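Local coordinates for protein ninB (Enterobacteria phage lambda, PDB 1PC6) that probably takes part in initiating phage genetic recombination, with functional similarities to the bacterial RecFOR proteins, at residues Leu49-Trp62 and Ile116-Asp129. Sequence-based numbering, arbitrary orientation.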
loop_
_atom_site.group_PDB
_atom_site.type_symbol
_atom_site.label_atom_id
_atom_site.label_comp_id
_atom_site.label_asym_id
_atom_site.label_seq_id
_atom_site.Cartn_x
_atom_site.Cartn_y
_atom_site.Cartn_z
ATOM N N LEU A 49 10.319 -7.074 5.119
ATOM C CA LEU A 49 9.760 -7.647 3.891
ATOM C C LEU A 49 10.350 -7.000 2.646
ATOM O O LEU A 49 10.810 -7.679 1.733
ATOM C CB LEU A 49 8.242 -7.461 3.837
ATOM C CG LEU A 49 7.601 -7.640 2.443
ATOM C CD1 LEU A 49 7.188 -9.090 2.215
ATOM C CD2 LEU A 49 6.383 -6.745 2.328
ATOM N N TRP A 50 10.330 -5.677 2.605
ATOM C CA TRP A 50 10.847 -4.981 1.446
ATOM C C TRP A 50 12.342 -5.013 1.289
ATOM O O TRP A 50 12.851 -4.778 0.206
ATOM C CB TRP A 50 10.341 -3.545 1.428
ATOM C CG TRP A 50 8.901 -3.508 1.095
ATOM C CD1 TRP A 50 7.865 -3.406 1.965
ATOM C CD2 TRP A 50 8.325 -3.727 -0.194
ATOM N NE1 TRP A 50 6.675 -3.556 1.302
ATOM C CE2 TRP A 50 6.930 -3.756 -0.028
ATOM C CE3 TRP A 50 8.857 -3.910 -1.475
ATOM C CZ2 TRP A 50 6.053 -3.960 -1.094
ATOM C CZ3 TRP A 50 7.989 -4.113 -2.531
ATOM C CH2 TRP A 50 6.600 -4.136 -2.334
ATOM N N ALA A 51 13.055 -5.296 2.367
ATOM C CA ALA A 51 14.504 -5.376 2.273
ATOM C C ALA A 51 14.823 -6.733 1.646
ATOM O O ALA A 51 15.788 -6.863 0.896
ATOM C CB ALA A 51 15.130 -5.262 3.648
ATOM N N CYS A 52 13.996 -7.732 1.962
ATOM C CA CYS A 52 14.149 -9.085 1.425
ATOM C C CYS A 52 13.861 -9.063 -0.050
ATOM O O CYS A 52 14.699 -9.442 -0.869
ATOM C CB CYS A 52 13.159 -10.043 2.068
ATOM S SG CYS A 52 13.429 -10.255 3.795
ATOM N N LEU A 53 12.646 -8.634 -0.372
ATOM C CA LEU A 53 12.214 -8.536 -1.749
ATOM C C LEU A 53 13.278 -7.781 -2.539
ATOM O O LEU A 53 13.652 -8.198 -3.630
ATOM C CB LEU A 53 10.865 -7.815 -1.823
ATOM C CG LEU A 53 9.749 -8.502 -1.032
ATOM C CD1 LEU A 53 8.432 -7.788 -1.258
ATOM C CD2 LEU A 53 9.631 -9.947 -1.463
ATOM N N GLY A 54 13.785 -6.688 -1.973
ATOM C CA GLY A 54 14.799 -5.905 -2.656
ATOM C C GLY A 54 16.058 -6.703 -2.924
ATOM O O GLY A 54 16.599 -6.663 -4.027
ATOM N N ASP A 55 16.514 -7.435 -1.913
ATOM C CA ASP A 55 17.717 -8.253 -2.020
ATOM C C ASP A 55 17.548 -9.303 -3.091
ATOM O O ASP A 55 18.400 -9.451 -3.964
ATOM C CB ASP A 55 18.022 -8.943 -0.688
ATOM C CG ASP A 55 18.534 -7.981 0.362
ATOM O OD1 ASP A 55 18.442 -8.302 1.572
ATOM O OD2 ASP A 55 19.036 -6.908 -0.031
ATOM N N VAL A 56 16.454 -10.044 -3.014
ATOM C CA VAL A 56 16.193 -11.074 -4.002
ATOM C C VAL A 56 16.134 -10.415 -5.364
ATOM O O VAL A 56 16.636 -10.942 -6.348
ATOM C CB VAL A 56 14.855 -11.768 -3.736
ATOM C CG1 VAL A 56 14.494 -12.663 -4.908
ATOM C CG2 VAL A 56 14.941 -12.572 -2.456
ATOM N N SER A 57 15.517 -9.244 -5.397
ATOM C CA SER A 57 15.362 -8.477 -6.616
ATOM C C SER A 57 16.709 -8.257 -7.244
ATOM O O SER A 57 16.922 -8.538 -8.420
ATOM C CB SER A 57 14.735 -7.125 -6.293
ATOM O OG SER A 57 14.610 -6.318 -7.450
ATOM N N ARG A 58 17.618 -7.741 -6.438
ATOM C CA ARG A 58 18.970 -7.450 -6.885
ATOM C C ARG A 58 19.827 -8.676 -7.168
ATOM O O ARG A 58 20.619 -8.685 -8.108
ATOM C CB ARG A 58 19.699 -6.607 -5.830
ATOM C CG ARG A 58 19.417 -5.113 -5.860
ATOM C CD ARG A 58 20.276 -4.385 -4.831
ATOM N NE ARG A 58 19.887 -4.726 -3.460
ATOM C CZ ARG A 58 18.755 -4.327 -2.878
ATOM N NH1 ARG A 58 17.895 -3.563 -3.546
ATOM N NH2 ARG A 58 18.471 -4.700 -1.633
ATOM N N GLN A 59 19.663 -9.715 -6.364
ATOM C CA GLN A 59 20.520 -10.878 -6.506
ATOM C C GLN A 59 20.109 -12.060 -7.354
ATOM O O GLN A 59 20.953 -12.659 -8.001
ATOM C CB GLN A 59 20.914 -11.361 -5.108
ATOM C CG GLN A 59 21.596 -10.271 -4.299
ATOM C CD GLN A 59 21.965 -10.706 -2.903
ATOM O OE1 GLN A 59 22.597 -11.744 -2.712
ATOM N NE2 GLN A 59 21.586 -9.906 -1.913
ATOM N N VAL A 60 18.838 -12.413 -7.385
ATOM C CA VAL A 60 18.484 -13.582 -8.171
ATOM C C VAL A 60 17.652 -13.286 -9.428
ATOM O O VAL A 60 16.655 -12.559 -9.377
ATOM C CB VAL A 60 17.789 -14.626 -7.254
ATOM C CG1 VAL A 60 18.100 -14.305 -5.798
ATOM C CG2 VAL A 60 16.309 -14.648 -7.485
ATOM N N GLU A 61 18.071 -13.822 -10.571
ATOM C CA GLU A 61 17.300 -13.576 -11.776
ATOM C C GLU A 61 16.332 -14.712 -12.033
ATOM O O GLU A 61 16.699 -15.885 -11.979
ATOM C CB GLU A 61 18.198 -13.385 -12.988
ATOM C CG GLU A 61 18.753 -14.648 -13.574
ATOM C CD GLU A 61 18.724 -14.604 -15.087
ATOM O OE1 GLU A 61 19.183 -13.579 -15.662
ATOM O OE2 GLU A 61 18.239 -15.594 -15.692
ATOM N N TRP A 62 15.088 -14.339 -12.313
ATOM C CA TRP A 62 14.021 -15.287 -12.566
ATOM C C TRP A 62 13.832 -15.580 -14.041
ATOM O O TRP A 62 13.333 -14.734 -14.793
ATOM C CB TRP A 62 12.712 -14.748 -12.025
ATOM C CG TRP A 62 11.678 -15.790 -11.816
ATOM C CD1 TRP A 62 10.370 -15.727 -12.199
ATOM C CD2 TRP A 62 11.808 -16.985 -11.037
ATOM N NE1 TRP A 62 9.672 -16.802 -11.693
ATOM C CE2 TRP A 62 10.532 -17.589 -10.976
ATOM C CE3 TRP A 62 12.874 -17.600 -10.379
ATOM C CZ2 TRP A 62 10.296 -18.771 -10.288
ATOM C CZ3 TRP A 62 12.637 -18.777 -9.693
ATOM C CH2 TRP A 62 11.356 -19.350 -9.654
ATOM N N ILE A 116 9.994 -16.255 1.520
ATOM C CA ILE A 116 11.013 -15.366 0.981
ATOM C C ILE A 116 12.403 -15.656 1.552
ATOM O O ILE A 116 13.387 -15.716 0.813
ATOM C CB ILE A 116 10.679 -13.902 1.265
ATOM C CG1 ILE A 116 9.232 -13.610 0.869
ATOM C CG2 ILE A 116 11.642 -13.008 0.492
ATOM C CD1 ILE A 116 8.828 -12.179 1.115
ATOM N N GLN A 117 12.484 -15.840 2.866
ATOM C CA GLN A 117 13.763 -16.112 3.521
ATOM C C GLN A 117 14.324 -17.459 3.086
ATOM O O GLN A 117 15.517 -17.581 2.813
ATOM C CB GLN A 117 13.598 -16.067 5.053
ATOM N N ALA A 118 13.457 -18.468 3.018
ATOM C CA ALA A 118 13.863 -19.810 2.609
ATOM C C ALA A 118 14.338 -19.818 1.146
ATOM O O ALA A 118 15.380 -20.398 0.815
ATOM C CB ALA A 118 12.700 -20.775 2.792
ATOM N N PHE A 119 13.567 -19.165 0.280
ATOM C CA PHE A 119 13.906 -19.079 -1.130
ATOM C C PHE A 119 15.265 -18.423 -1.324
ATOM O O PHE A 119 16.126 -18.959 -2.009
ATOM C CB PHE A 119 12.861 -18.262 -1.881
ATOM C CG PHE A 119 13.228 -18.004 -3.307
ATOM C CD1 PHE A 119 13.029 -18.971 -4.273
ATOM C CD2 PHE A 119 13.819 -16.813 -3.676
ATOM C CE1 PHE A 119 13.416 -18.748 -5.597
ATOM C CE2 PHE A 119 14.207 -16.587 -4.987
ATOM C CZ PHE A 119 14.005 -17.556 -5.950
ATOM N N GLY A 120 15.451 -17.253 -0.723
ATOM C CA GLY A 120 16.714 -16.549 -0.869
ATOM C C GLY A 120 17.901 -17.279 -0.276
ATOM O O GLY A 120 19.029 -17.192 -0.756
ATOM N N THR A 121 17.627 -18.011 0.787
ATOM C CA THR A 121 18.640 -18.769 1.472
ATOM C C THR A 121 19.311 -19.804 0.593
ATOM O O THR A 121 20.534 -19.849 0.502
ATOM C CB THR A 121 18.031 -19.450 2.660
ATOM O OG1 THR A 121 17.596 -18.445 3.576
ATOM C CG2 THR A 121 19.028 -20.342 3.329
ATOM N N GLU A 122 18.524 -20.647 -0.053
ATOM C CA GLU A 122 19.125 -21.655 -0.907
ATOM C C GLU A 122 19.677 -21.059 -2.186
ATOM O O GLU A 122 20.305 -21.761 -2.974
ATOM C CB GLU A 122 18.124 -22.765 -1.239
ATOM C CG GLU A 122 16.806 -22.298 -1.796
ATOM C CD GLU A 122 15.922 -23.460 -2.224
ATOM O OE1 GLU A 122 15.685 -24.373 -1.405
ATOM O OE2 GLU A 122 15.458 -23.459 -3.384
ATOM N N ARG A 123 19.454 -19.763 -2.390
ATOM C CA ARG A 123 19.957 -19.083 -3.589
ATOM C C ARG A 123 21.268 -18.351 -3.305
ATOM O O ARG A 123 21.844 -17.739 -4.205
ATOM C CB ARG A 123 18.932 -18.073 -4.136
ATOM C CG ARG A 123 17.587 -18.655 -4.533
ATOM C CD ARG A 123 17.737 -19.704 -5.593
ATOM N NE ARG A 123 16.627 -20.645 -5.549
ATOM C CZ ARG A 123 15.690 -20.745 -6.482
ATOM N NH1 ARG A 123 15.726 -19.954 -7.548
ATOM N NH2 ARG A 123 14.716 -21.638 -6.347
ATOM N N GLY A 124 21.728 -18.405 -2.059
ATOM C CA GLY A 124 22.975 -17.743 -1.709
ATOM C C GLY A 124 22.825 -16.241 -1.606
ATOM O O GLY A 124 23.784 -15.469 -1.740
ATOM N N VAL A 125 21.593 -15.826 -1.366
ATOM C CA VAL A 125 21.285 -14.418 -1.243
ATOM C C VAL A 125 21.941 -13.829 0.007
ATOM O O VAL A 125 21.819 -14.383 1.104
ATOM C CB VAL A 125 19.740 -14.194 -1.169
ATOM C CG1 VAL A 125 19.439 -12.754 -0.781
ATOM C CG2 VAL A 125 19.094 -14.526 -2.503
ATOM N N LYS A 126 22.660 -12.725 -0.167
ATOM C CA LYS A 126 23.280 -12.043 0.959
ATOM C C LYS A 126 22.233 -11.031 1.416
ATOM O O LYS A 126 21.825 -10.171 0.638
ATOM C CB LYS A 126 24.550 -11.312 0.521
ATOM C CG LYS A 126 25.212 -10.534 1.653
ATOM C CD LYS A 126 26.353 -9.639 1.169
ATOM C CE LYS A 126 26.851 -8.711 2.284
ATOM N NZ LYS A 126 27.252 -9.460 3.515
ATOM N N TRP A 127 21.785 -11.142 2.663
ATOM C CA TRP A 127 20.761 -10.241 3.193
ATOM C C TRP A 127 21.320 -8.899 3.624
ATOM O O TRP A 127 22.168 -8.828 4.509
ATOM C CB TRP A 127 20.049 -10.908 4.356
ATOM C CG TRP A 127 19.345 -12.143 3.938
ATOM C CD1 TRP A 127 19.655 -13.424 4.283
ATOM C CD2 TRP A 127 18.227 -12.224 3.047
ATOM N NE1 TRP A 127 18.800 -14.305 3.660
ATOM C CE2 TRP A 127 17.912 -13.592 2.896
ATOM C CE3 TRP A 127 17.461 -11.271 2.360
ATOM C CZ2 TRP A 127 16.859 -14.033 2.083
ATOM C CZ3 TRP A 127 16.417 -11.710 1.553
ATOM C CH2 TRP A 127 16.127 -13.078 1.422
ATOM N N SER A 128 20.816 -7.838 2.994
ATOM C CA SER A 128 21.265 -6.461 3.233
ATOM C C SER A 128 20.971 -5.923 4.619
ATOM O O SER A 128 21.761 -5.144 5.173
ATOM C CB SER A 128 20.641 -5.515 2.200
ATOM O OG SER A 128 19.227 -5.458 2.348
ATOM N N ASP A 129 19.824 -6.330 5.161
ATOM C CA ASP A 129 19.392 -5.888 6.474
ATOM C C ASP A 129 20.359 -6.376 7.539
ATOM O O ASP A 129 20.726 -5.616 8.436
ATOM C CB ASP A 129 17.976 -6.389 6.747
ATOM C CG ASP A 129 17.126 -5.351 7.448
ATOM O OD1 ASP A 129 17.206 -4.160 7.071
ATOM O OD2 ASP A 129 16.371 -5.723 8.368
#
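Gln59 and Asp55, one turn apart on helix 43-59, grip the link that joins helix 106-122 to helix 128-140. Helix 106-122 closes with a Schellman motif, in which Gly124 has positive phi. The link then runs along helix 43-59 to the N-cap residue Trp127.

The amide of Gln59 lies against the backbone of Lys126 and binds it twice. Lys126 N gives a nearly straight bond (167°) to OE1 of Gln59, in the carbonyl plane and on a lone pair. NE2 of Gln59 donates to Lys126 O at 2.6 Å. The extended chain of Gln59 (chi2 179°) carries the amide to this position, and the two bonds fix the amide's rotation.

The Asp55 carboxylate binds Ser128, the first residue of helix 128-140. Ser128 N meets OD1 of Asp55 from above the carboxylate plane, while Ser128 OG takes the syn lone pair of Asp55 OD2. Arg58 NH2 forms a salt bridge to Asp55 OD2 on its anti side, tilted 30° from the carboxylate plane.

Apolar side chains join helix 43-59 to helix 106-122. The Trp127 ring meets Cys52 obliquely, its CZ3 3.7 Å from Cys52 CB. The Ile116 and Leu53 side chains cross at about a right angle, Ile116 CD1 3.5 Å from Leu53 CD2. Val56 CG1 and Val60 CG2 touch the edge of the Phe119 ring, which packs edge-to-face with Phe76. Val60 CG1 lies 3.4 Å from Val125 CG2.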